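Long-range contact in beta-galactosidase (PDB 5MUJ), which probably hydrolyses glycosidic linkages in side chain B of the plant pectin rhamnogalacturonan II, as a glycoside hydrolase of a gut bacterium: residues K207-T217 and D273-Y283. Residues are numbered along the deposited sequence; the frame is centred on the assembly and turned at random.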
ATOM      1  N   LYS A 207       4.809   4.414   1.964  1.00 11.24           N
ATOM      2  CA  LYS A 207       3.566   3.786   2.520  1.00 10.42           C
ATOM      3  C   LYS A 207       3.832   3.189   3.900  1.00 11.04           C
ATOM      4  O   LYS A 207       4.996   2.791   4.165  1.00 12.63           O
ATOM      5  CB  LYS A 207       2.987   2.710   1.567  1.00 12.37           C
ATOM      6  CG  LYS A 207       1.932   1.832   2.203  1.00 12.50           C
ATOM      7  CD  LYS A 207       1.020   1.069   1.235  1.00 14.91           C
ATOM      8  CE  LYS A 207       0.012   0.214   1.992  1.00 15.04           C
ATOM      9  NZ  LYS A 207      -0.944  -0.446   1.047  1.00 15.02           N
ATOM     10  N   SER A 208       2.839   3.238   4.789  1.00 10.12           N
ATOM     11  CA  SER A 208       2.801   2.570   6.080  1.00  9.23           C
ATOM     12  C   SER A 208       1.460   1.875   6.275  1.00 10.52           C
ATOM     13  O   SER A 208       0.468   2.261   5.657  1.00 14.04           O
ATOM     14  CB  SER A 208       2.948   3.606   7.207  1.00  9.42           C
ATOM     15  OG  SER A 208       1.855   4.533   7.141  1.00 11.32           O
ATOM     16  N   THR A 209       1.421   0.859   7.124  1.00 10.25           N
ATOM     17  CA  THR A 209       0.140   0.238   7.557  1.00 11.09           C
ATOM     18  C   THR A 209       0.366  -0.234   8.969  1.00 11.14           C
ATOM     19  O   THR A 209       1.429  -0.812   9.258  1.00 12.56           O
ATOM     20  CB  THR A 209      -0.304  -0.926   6.653  1.00 12.85           C
ATOM     21  OG1 THR A 209      -0.699  -0.403   5.388  1.00 14.73           O
ATOM     22  CG2 THR A 209      -1.462  -1.654   7.255  1.00 13.71           C
ATOM     23  N   VAL A 210      -0.534   0.109   9.869  1.00 10.84           N
ATOM     24  CA  VAL A 210      -0.452  -0.309  11.271  1.00 12.10           C
ATOM     25  C   VAL A 210      -1.410  -1.457  11.530  1.00 12.74           C
ATOM     26  O   VAL A 210      -2.608  -1.383  11.181  1.00 13.03           O
ATOM     27  CB  VAL A 210      -0.762   0.874  12.220  1.00 12.57           C
ATOM     28  CG1 VAL A 210      -0.817   0.426  13.684  1.00 10.84           C
ATOM     29  CG2 VAL A 210       0.253   1.985  11.990  1.00 12.14           C
ATOM     30  N   TYR A 211      -0.894  -2.512  12.144  1.00 14.38           N
ATOM     31  CA  TYR A 211      -1.654  -3.713  12.508  1.00 13.93           C
ATOM     32  C   TYR A 211      -1.868  -3.783  14.020  1.00 13.11           C
ATOM     33  O   TYR A 211      -1.000  -3.352  14.770  1.00 15.67           O
ATOM     34  CB  TYR A 211      -0.887  -4.951  12.008  1.00 13.91           C
ATOM     35  CG  TYR A 211      -0.733  -4.964  10.497  1.00 13.91           C
ATOM     36  CD1 TYR A 211      -1.834  -5.304   9.682  1.00 13.37           C
ATOM     37  CD2 TYR A 211       0.458  -4.635   9.872  1.00 14.47           C
ATOM     38  CE1 TYR A 211      -1.731  -5.284   8.302  1.00 14.20           C
ATOM     39  CE2 TYR A 211       0.571  -4.608   8.490  1.00 12.55           C
ATOM     40  CZ  TYR A 211      -0.526  -4.946   7.700  1.00 13.29           C
ATOM     41  OH  TYR A 211      -0.376  -4.913   6.332  1.00 13.76           O
ATOM     42  N   TRP A 212      -3.022  -4.315  14.458  1.00 14.37           N
ATOM     43  CA  TRP A 212      -3.257  -4.659  15.863  1.00 16.36           C
ATOM     44  C   TRP A 212      -2.770  -6.099  16.063  1.00 17.57           C
ATOM     45  O   TRP A 212      -3.320  -7.013  15.492  1.00 17.39           O
ATOM     46  CB  TRP A 212      -4.746  -4.547  16.262  1.00 19.03           C
ATOM     47  CG  TRP A 212      -5.005  -5.039  17.656  1.00 24.97           C
ATOM     48  CD1 TRP A 212      -4.364  -4.645  18.795  1.00 26.24           C
ATOM     49  CD2 TRP A 212      -5.957  -6.037  18.057  1.00 30.08           C
ATOM     50  NE1 TRP A 212      -4.861  -5.328  19.879  1.00 30.99           N
ATOM     51  CE2 TRP A 212      -5.839  -6.191  19.455  1.00 32.71           C
ATOM     52  CE3 TRP A 212      -6.896  -6.818  17.368  1.00 35.20           C
ATOM     53  CZ2 TRP A 212      -6.635  -7.097  20.184  1.00 37.61           C
ATOM     54  CZ3 TRP A 212      -7.688  -7.716  18.091  1.00 37.66           C
ATOM     55  CH2 TRP A 212      -7.549  -7.847  19.483  1.00 39.82           C
ATOM     56  N   ASP A 213      -1.684  -6.287  16.811  1.00 19.85           N
ATOM     57  CA  ASP A 213      -1.148  -7.609  17.117  1.00 18.69           C
ATOM     58  C   ASP A 213      -1.606  -7.989  18.516  1.00 20.31           C
ATOM     59  O   ASP A 213      -1.013  -7.578  19.494  1.00 21.04           O
ATOM     60  CB  ASP A 213       0.387  -7.604  17.015  1.00 17.83           C
ATOM     61  CG  ASP A 213       1.000  -8.972  17.304  1.00 18.79           C
ATOM     62  OD1 ASP A 213       0.247  -9.973  17.467  1.00 20.80           O
ATOM     63  OD2 ASP A 213       2.238  -9.042  17.399  1.00 18.68           O
ATOM     64  N   LYS A 214      -2.689  -8.755  18.608  1.00 23.00           N
ATOM     65  CA  LYS A 214      -3.212  -9.224  19.895  1.00 24.80           C
ATOM     66  C   LYS A 214      -2.149  -9.966  20.714  1.00 26.01           C
ATOM     67  O   LYS A 214      -2.050  -9.806  21.940  1.00 29.21           O
ATOM     68  CB  LYS A 214      -4.415 -10.152  19.682  1.00 28.39           C
ATOM     69  N   ASP A 215      -1.336 -10.746  20.017  1.00 26.78           N
ATOM     70  CA  ASP A 215      -0.320 -11.560  20.663  1.00 27.45           C
ATOM     71  C   ASP A 215       0.938 -10.795  21.125  1.00 26.17           C
ATOM     72  O   ASP A 215       1.775 -11.385  21.794  1.00 27.98           O
ATOM     73  CB  ASP A 215       0.019 -12.752  19.761  1.00 30.33           C
ATOM     74  CG  ASP A 215      -1.177 -13.677  19.566  1.00 32.77           C
ATOM     75  OD1 ASP A 215      -1.815 -14.038  20.569  1.00 33.98           O
ATOM     76  OD2 ASP A 215      -1.509 -14.016  18.411  1.00 39.19           O
ATOM     77  N   LYS A 216       1.066  -9.503  20.806  1.00 24.73           N
ATOM     78  CA  LYS A 216       2.243  -8.689  21.183  1.00 21.39           C
ATOM     79  C   LYS A 216       3.563  -9.412  20.879  1.00 19.05           C
ATOM     80  O   LYS A 216       4.513  -9.455  21.704  1.00 22.96           O
ATOM     81  CB  LYS A 216       2.131  -8.251  22.649  1.00 22.61           C
ATOM     82  CG  LYS A 216       0.894  -7.408  22.912  1.00 25.51           C
ATOM     83  CD  LYS A 216       0.905  -6.751  24.283  1.00 31.45           C
ATOM     84  CE  LYS A 216      -0.338  -5.898  24.486  1.00 36.24           C
ATOM     85  NZ  LYS A 216      -0.341  -5.209  25.800  1.00 39.04           N
ATOM     86  N   THR A 217       3.602  -9.961  19.670  1.00 20.15           N
ATOM     87  CA  THR A 217       4.727 -10.735  19.119  1.00 19.34           C
ATOM     88  C   THR A 217       6.067 -10.017  19.211  1.00 18.09           C
ATOM     89  O   THR A 217       7.097 -10.700  19.310  1.00 16.05           O
ATOM     90  CB  THR A 217       4.490 -11.055  17.619  1.00 20.78           C
ATOM     91  OG1 THR A 217       3.208 -11.687  17.446  1.00 24.39           O
ATOM     92  CG2 THR A 217       5.574 -11.950  17.044  1.00 22.96           C
ATOM     93  N   ASP A 273       5.354  -1.336  -0.205  1.00 13.85           N
ATOM     94  CA  ASP A 273       3.937  -1.504   0.056  1.00 12.97           C
ATOM     95  C   ASP A 273       3.594  -2.877   0.621  1.00 12.39           C
ATOM     96  O   ASP A 273       2.778  -3.616   0.082  1.00 14.72           O
ATOM     97  CB  ASP A 273       3.106  -1.119  -1.180  1.00 14.66           C
ATOM     98  CG  ASP A 273       3.213   0.383  -1.516  1.00 13.59           C
ATOM     99  OD1 ASP A 273       4.214   1.039  -1.111  1.00 15.27           O
ATOM    100  OD2 ASP A 273       2.276   0.929  -2.146  1.00 17.99           O
ATOM    101  N   ALA A 274       4.195  -3.185   1.749  1.00 10.54           N
ATOM    102  CA  ALA A 274       3.936  -4.392   2.474  1.00 10.65           C
ATOM    103  C   ALA A 274       2.484  -4.419   2.957  1.00 12.85           C
ATOM    104  O   ALA A 274       2.002  -3.460   3.575  1.00 15.55           O
ATOM    105  CB  ALA A 274       4.902  -4.574   3.640  1.00 12.22           C
ATOM    106  N   HIS A 275       1.836  -5.541   2.647  1.00 11.91           N
ATOM    107  CA  HIS A 275       0.428  -5.835   2.960  1.00 11.09           C
ATOM    108  C   HIS A 275       0.408  -7.242   3.524  1.00 10.51           C
ATOM    109  O   HIS A 275       0.653  -8.204   2.801  1.00 12.03           O
ATOM    110  CB  HIS A 275      -0.454  -5.667   1.690  1.00 10.07           C
ATOM    111  CG  HIS A 275      -1.829  -6.285   1.767  1.00 10.78           C
ATOM    112  ND1 HIS A 275      -2.747  -5.964   2.744  1.00 10.90           N
ATOM    113  CD2 HIS A 275      -2.440  -7.178   0.950  1.00 10.56           C
ATOM    114  CE1 HIS A 275      -3.876  -6.648   2.530  1.00 10.73           C
ATOM    115  NE2 HIS A 275      -3.704  -7.395   1.454  1.00 11.68           N
ATOM    116  N   ILE A 276       0.139  -7.347   4.820  1.00 11.21           N
ATOM    117  CA  ILE A 276       0.246  -8.597   5.595  1.00 14.40           C
ATOM    118  C   ILE A 276      -1.118  -9.179   5.969  1.00 13.89           C
ATOM    119  O   ILE A 276      -1.974  -8.479   6.503  1.00 13.85           O
ATOM    120  CB  ILE A 276       1.075  -8.385   6.881  1.00 17.07           C
ATOM    121  CG1 ILE A 276       2.459  -7.845   6.496  1.00 19.29           C
ATOM    122  CG2 ILE A 276       1.218  -9.704   7.665  1.00 17.60           C
ATOM    123  CD1 ILE A 276       3.386  -7.646   7.655  1.00 19.91           C
ATOM    124  N   GLN A 277      -1.301 -10.472   5.670  1.00 13.26           N
ATOM    125  CA  GLN A 277      -2.430 -11.238   6.179  1.00 12.83           C
ATOM    126  C   GLN A 277      -1.940 -12.489   6.888  1.00 13.11           C
ATOM    127  O   GLN A 277      -0.849 -12.977   6.612  1.00 16.11           O
ATOM    128  CB  GLN A 277      -3.365 -11.589   5.025  1.00 14.64           C
ATOM    129  CG  GLN A 277      -4.028 -10.332   4.496  1.00 16.43           C
ATOM    130  CD  GLN A 277      -5.120 -10.607   3.518  1.00 15.72           C
ATOM    131  OE1 GLN A 277      -6.046 -11.383   3.799  1.00 16.30           O
ATOM    132  NE2 GLN A 277      -5.036  -9.955   2.356  1.00 14.53           N
ATOM    133  N   LYS A 278      -2.719 -12.961   7.847  1.00 12.55           N
ATOM    134  CA  LYS A 278      -2.374 -14.134   8.622  1.00 15.78           C
ATOM    135  C   LYS A 278      -3.193 -15.298   8.063  1.00 16.38           C
ATOM    136  O   LYS A 278      -4.411 -15.184   7.921  1.00 19.61           O
ATOM    137  CB  LYS A 278      -2.665 -13.901  10.095  1.00 18.81           C
ATOM    138  CG  LYS A 278      -1.839 -14.791  11.015  1.00 21.96           C
ATOM    139  CD  LYS A 278      -2.256 -14.646  12.472  1.00 26.86           C
ATOM    140  CE  LYS A 278      -1.921 -15.883  13.280  1.00 28.95           C
ATOM    141  NZ  LYS A 278      -1.952 -15.591  14.734  1.00 30.25           N
HETATM  142  N   MSE A 279      -2.493 -16.366   7.684  1.00 17.80           N
HETATM  143  CA  MSE A 279      -3.090 -17.547   7.115  1.00 20.63           C
HETATM  144  C   MSE A 279      -2.620 -18.714   7.929  1.00 22.87           C
HETATM  145  O   MSE A 279      -1.532 -19.272   7.699  1.00 23.69           O
HETATM  146  CB  MSE A 279      -2.661 -17.536   5.663  1.00 24.95           C
HETATM  147  CG  MSE A 279      -3.285 -18.660   4.881  1.00 29.72           C
HETATM  148 SE   MSE A 279      -2.242 -18.788   3.232  1.00 37.45          SE
HETATM  149  CE  MSE A 279      -2.835 -17.173   2.280  1.00 26.30           C
ATOM    150  N   GLY A 280      -3.439 -19.069   8.913  1.00 22.94           N
ATOM    151  CA  GLY A 280      -3.161 -20.153   9.830  1.00 26.21           C
ATOM    152  C   GLY A 280      -2.152 -19.672  10.842  1.00 26.47           C
ATOM    153  O   GLY A 280      -2.379 -18.661  11.515  1.00 31.26           O
ATOM    154  N   ASP A 281      -1.031 -20.386  10.930  1.00 25.73           N
ATOM    155  CA  ASP A 281       0.093 -19.979  11.783  1.00 26.80           C
ATOM    156  C   ASP A 281       1.156 -19.157  11.048  1.00 23.98           C
ATOM    157  O   ASP A 281       2.168 -18.793  11.654  1.00 29.38           O
ATOM    158  CB  ASP A 281       0.720 -21.199  12.499  1.00 28.93           C
ATOM    159  CG  ASP A 281       1.270 -22.270  11.536  1.00 31.39           C
ATOM    160  OD1 ASP A 281       1.201 -22.113  10.295  1.00 38.36           O
ATOM    161  OD2 ASP A 281       1.766 -23.303  12.038  1.00 30.73           O
ATOM    162  N   VAL A 282       0.950 -18.851   9.768  1.00 19.55           N
ATOM    163  CA  VAL A 282       1.927 -18.088   8.986  1.00 18.46           C
ATOM    164  C   VAL A 282       1.407 -16.707   8.527  1.00 17.44           C
ATOM    165  O   VAL A 282       0.230 -16.537   8.226  1.00 18.16           O
ATOM    166  CB  VAL A 282       2.497 -18.923   7.805  1.00 21.89           C
ATOM    167  CG1 VAL A 282       1.534 -18.966   6.628  1.00 22.06           C
ATOM    168  CG2 VAL A 282       3.881 -18.415   7.360  1.00 23.31           C
ATOM    169  N   TYR A 283       2.305 -15.720   8.519  1.00 16.38           N
ATOM    170  CA  TYR A 283       2.039 -14.396   7.958  1.00 16.45           C
ATOM    171  C   TYR A 283       2.512 -14.389   6.527  1.00 14.93           C
ATOM    172  O   TYR A 283       3.604 -14.901   6.235  1.00 16.63           O
ATOM    173  CB  TYR A 283       2.786 -13.283   8.726  1.00 16.62           C
ATOM    174  CG  TYR A 283       2.342 -13.145  10.155  1.00 18.32           C
ATOM    175  CD1 TYR A 283       1.150 -12.476  10.481  1.00 18.25           C
ATOM    176  CD2 TYR A 283       3.106 -13.671  11.195  1.00 19.12           C
ATOM    177  CE1 TYR A 283       0.754 -12.337  11.797  1.00 19.01           C
ATOM    178  CE2 TYR A 283       2.683 -13.568  12.500  1.00 20.42           C
ATOM    179  CZ  TYR A 283       1.513 -12.900  12.792  1.00 20.03           C
ATOM    180  OH  TYR A 283       1.123 -12.793  14.101  1.00 27.83           O
TER
HETATM  181  O   HOH W   1       0.012  -2.789  -0.233  1.00 20.74           O
HETATM  182  O   HOH W   2      -0.835  -2.758   3.393  1.00 22.78           O
HETATM  183  O   HOH W   3      -0.339   0.848  -1.871  1.00 23.48           O
HETATM  184  O   HOH W   4      -2.674  -4.414   5.038  1.00 21.97           O
HETATM  185  O   HOH W   5      -0.983 -11.673  15.145  1.00 29.56           O
HETATM  186  O   HOH W   6       2.056 -14.456  16.004  1.00 49.73           O
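Lys207 and Asp273 face each other on two strands whose segments 207-212 and 273-279 run nearly parallel, at 20°. The CA atoms of Lys207 and Asp273 are 5.8 Å apart, but the strands then splay, and Asp215 and Asp281 end up on separate turns. The direct hydrogen bond between the two segments comes from Tyr211: its hydroxyl OH accepts from the backbone N of Ile276 at 2.9 Å, almost straight at 169°. With CG anti to its own carbonyl carbon (chi1 -62°), the tyrosine reaches across the widening gap, and its CZ rests on Ile276 CB at 3.9 Å. Water 4 joins the same OH to His275 ND1. Replacing Tyr211 by alanine removes the ring and hydroxyl, which would probably leave Ile276 N without its acceptor and open a gap over Ile276. Lys207 lays its extended chain across the Asp273 carboxylate, CD 3.6 Å from OD2; its NZ, 4.7 Å from that oxygen, is linked to it through water 3. At the wide end, water 5 connects Asp213 OD1 with Tyr283 OH, while Asp213 OD2 takes both N and OG1 of Thr217, holding the loop folded. Five four-stranded antiparallel sheets make up this chain, consistent with a five-bladed beta-propeller; 204-212 and 270-279 are the first strands of successive blades, closest where the side chain of Asp273 lies about 6 Å from a bound alpha-L-rhamnopyranose.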